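Local coordinates for protein ochratoxinase (Aspergillus niger, PDB 4C65) that hydrolyses the amide bond of ochratoxin A to release L-phenylalanine, acting as a zinc-dependent carboxypeptidase of the amidohydrolase superfamily, at residues 221-225 against 226-230. Sequence-based numbering, arbitrary orientation.
Sequences AQFSP and EELKV
S224 and E227 form a capping box at the start of helix 225-237, one of the helices packed around the twisted TIM barrel, and the pair illustrates how a helix N-terminus can be capped reciprocally, each side chain accepting the other residue's backbone N-H. The serine hydroxyl, held between its own backbone N and carbonyl carbon (chi1 66°), takes the N-H of E227 at 3.0 Å from N to OG. In return, E227 OE1 accepts from S224 N at 2.9 Å and from S224 OG at 2.7 Å; the hydroxyl meets the anti lone pair of OE1, on the side away from OE2, whereas the amide comes from above the carboxylate plane. R193 of a neighbouring subunit adds a salt bridge to OE1, and G184 N bonds OE2, so both carboxylate oxygens are held and the acid probably stays ionised.

This buried box is the tight part, and F223 against L228 is its apolar border: F223 CB packs 3.8 Å from L228 CG, and L228 continues inward to V205 and helix 249-258. The phenyl ring stands almost perpendicular to the E227 carboxylate (89°), whose OE2 meets the ring edge.

The first turn is closed by L228 N to S224 O (3.0 Å), followed by K229 N to P225 O. By contrast, the side chains of P225 and K229 are exposed. Part of this flank is an interface, since E226 OE2 makes a salt bridge to R189 of a neighbouring subunit; bent at chi2 (88°), E226 runs beside the proline ring, its OE1 3.4 Å from P225 CD.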
ATOM      1  N   ALA A 221      21.342 -12.003  24.935  1.00 17.11           N
ATOM      2  CA  ALA A 221      21.931 -11.406  23.748  1.00 15.66           C
ATOM      3  C   ALA A 221      20.830 -11.043  22.780  1.00 15.27           C
ATOM      4  O   ALA A 221      19.737 -11.590  22.856  1.00 16.13           O
ATOM      5  CB  ALA A 221      22.898 -12.390  23.090  1.00 15.10           C
ATOM      6  N   GLN A 222      21.113 -10.095  21.893  1.00 14.49           N
ATOM      7  CA  GLN A 222      20.151  -9.661  20.861  1.00 14.30           C
ATOM      8  C   GLN A 222      20.822  -9.603  19.505  1.00 13.41           C
ATOM      9  O   GLN A 222      22.014  -9.290  19.417  1.00 12.87           O
ATOM     10  CB  GLN A 222      19.559  -8.305  21.206  1.00 15.13           C
ATOM     11  CG  GLN A 222      18.511  -8.367  22.293  1.00 16.95           C
ATOM     12  CD  GLN A 222      17.818  -7.051  22.514  1.00 18.38           C
ATOM     13  OE1 GLN A 222      18.047  -6.060  21.812  1.00 17.94           O
ATOM     14  NE2 GLN A 222      17.002  -7.016  23.542  1.00 20.75           N
ATOM     15  N   PHE A 223      20.028  -9.885  18.462  1.00 13.66           N
ATOM     16  CA  PHE A 223      20.512 -10.235  17.116  1.00 13.65           C
ATOM     17  C   PHE A 223      21.192 -11.604  17.165  1.00 14.02           C
ATOM     18  O   PHE A 223      21.711 -12.010  18.188  1.00 13.85           O
ATOM     19  CB  PHE A 223      21.484  -9.187  16.549  1.00 13.34           C
ATOM     20  CG  PHE A 223      20.809  -7.960  15.976  1.00 13.49           C
ATOM     21  CD1 PHE A 223      19.941  -8.072  14.906  1.00 14.23           C
ATOM     22  CD2 PHE A 223      21.105  -6.688  16.464  1.00 13.37           C
ATOM     23  CE1 PHE A 223      19.356  -6.946  14.357  1.00 14.67           C
ATOM     24  CE2 PHE A 223      20.512  -5.567  15.925  1.00 13.81           C
ATOM     25  CZ  PHE A 223      19.636  -5.702  14.883  1.00 14.47           C
ATOM     26  N   SER A 224      21.167 -12.311  16.045  1.00 15.08           N
ATOM     27  CA  SER A 224      21.915 -13.531  15.883  1.00 16.04           C
ATOM     28  C   SER A 224      23.369 -13.170  15.625  1.00 16.31           C
ATOM     29  O   SER A 224      23.644 -12.102  15.115  1.00 15.85           O
ATOM     30  CB  SER A 224      21.383 -14.322  14.685  1.00 17.79           C
ATOM     31  OG  SER A 224      21.613 -13.639  13.475  1.00 18.23           O
ATOM     32  N   PRO A 225      24.290 -14.104  15.901  1.00 17.50           N
ATOM     33  CA  PRO A 225      25.675 -13.917  15.462  1.00 18.61           C
ATOM     34  C   PRO A 225      25.802 -13.678  13.954  1.00 20.37           C
ATOM     35  O   PRO A 225      26.649 -12.911  13.549  1.00 21.06           O
ATOM     36  CB  PRO A 225      26.364 -15.235  15.869  1.00 20.17           C
ATOM     37  CG  PRO A 225      25.553 -15.758  17.000  1.00 19.12           C
ATOM     38  CD  PRO A 225      24.123 -15.330  16.703  1.00 18.11           C
ATOM     39  N   GLU A 226      24.978 -14.331  13.140  1.00 21.17           N
ATOM     40  CA  GLU A 226      24.987 -14.123  11.690  1.00 21.34           C
ATOM     41  C   GLU A 226      24.656 -12.639  11.334  1.00 20.28           C
ATOM     42  O   GLU A 226      25.319 -12.029  10.494  1.00 19.92           O
ATOM     43  CB  GLU A 226      23.962 -15.027  10.993  1.00 22.57           C
ATOM     44  CG  GLU A 226      24.113 -16.528  11.230  1.00 24.12           C
ATOM     45  CD  GLU A 226      23.376 -17.061  12.476  1.00 24.60           C
ATOM     46  OE1 GLU A 226      23.649 -16.612  13.609  1.00 23.68           O
ATOM     47  OE2 GLU A 226      22.497 -17.934  12.296  1.00 25.94           O
ATOM     48  N   GLU A 227      23.636 -12.068  11.961  1.00 19.88           N
ATOM     49  CA  GLU A 227      23.303 -10.675  11.714  1.00 19.01           C
ATOM     50  C   GLU A 227      24.403  -9.742  12.194  1.00 18.42           C
ATOM     51  O   GLU A 227      24.785  -8.814  11.475  1.00 17.63           O
ATOM     52  CB  GLU A 227      21.994 -10.297  12.400  1.00 18.90           C
ATOM     53  CG  GLU A 227      20.759 -10.849  11.715  1.00 19.63           C
ATOM     54  CD  GLU A 227      19.589 -10.967  12.654  1.00 20.06           C
ATOM     55  OE1 GLU A 227      19.674 -11.809  13.565  1.00 20.44           O
ATOM     56  OE2 GLU A 227      18.583 -10.217  12.492  1.00 19.89           O
ATOM     57  N   LEU A 228      24.929  -9.995  13.394  1.00 19.01           N
ATOM     58  CA  LEU A 228      25.957  -9.124  13.952  1.00 18.70           C
ATOM     59  C   LEU A 228      27.211  -9.093  13.069  1.00 19.03           C
ATOM     60  O   LEU A 228      27.790  -8.045  12.861  1.00 18.61           O
ATOM     61  CB  LEU A 228      26.321  -9.530  15.381  1.00 18.97           C
ATOM     62  CG  LEU A 228      25.294  -9.272  16.484  1.00 18.87           C
ATOM     63  CD1 LEU A 228      25.770  -9.889  17.795  1.00 19.44           C
ATOM     64  CD2 LEU A 228      25.056  -7.780  16.647  1.00 18.07           C
ATOM     65  N   LYS A 229      27.609 -10.232  12.540  1.00 20.11           N
ATOM     66  CA  LYS A 229      28.779 -10.296  11.680  1.00 20.61           C
ATOM     67  C   LYS A 229      28.565  -9.470  10.408  1.00 19.79           C
ATOM     68  O   LYS A 229      29.448  -8.750   9.978  1.00 19.08           O
ATOM     69  CB  LYS A 229      29.085 -11.753  11.336  1.00 22.61           C
ATOM     70  CG  LYS A 229      30.289 -11.969  10.442  1.00 24.24           C
ATOM     71  CD  LYS A 229      30.517 -13.459  10.255  1.00 26.90           C
ATOM     72  CE  LYS A 229      31.734 -13.773   9.377  1.00 28.93           C
ATOM     73  NZ  LYS A 229      31.357 -14.258   7.998  1.00 30.57           N
ATOM     74  N   VAL A 230      27.404  -9.637   9.785  1.00 19.73           N
ATOM     75  CA  VAL A 230      27.049  -8.866   8.601  1.00 19.40           C
ATOM     76  C   VAL A 230      27.033  -7.365   8.901  1.00 18.05           C
ATOM     77  O   VAL A 230      27.642  -6.584   8.189  1.00 17.69           O
ATOM     78  CB  VAL A 230      25.705  -9.346   8.007  1.00 19.95           C
ATOM     79  CG1 VAL A 230      25.136  -8.356   7.014  1.00 19.68           C
ATOM     80  CG2 VAL A 230      25.903 -10.698   7.355  1.00 21.20           C
TER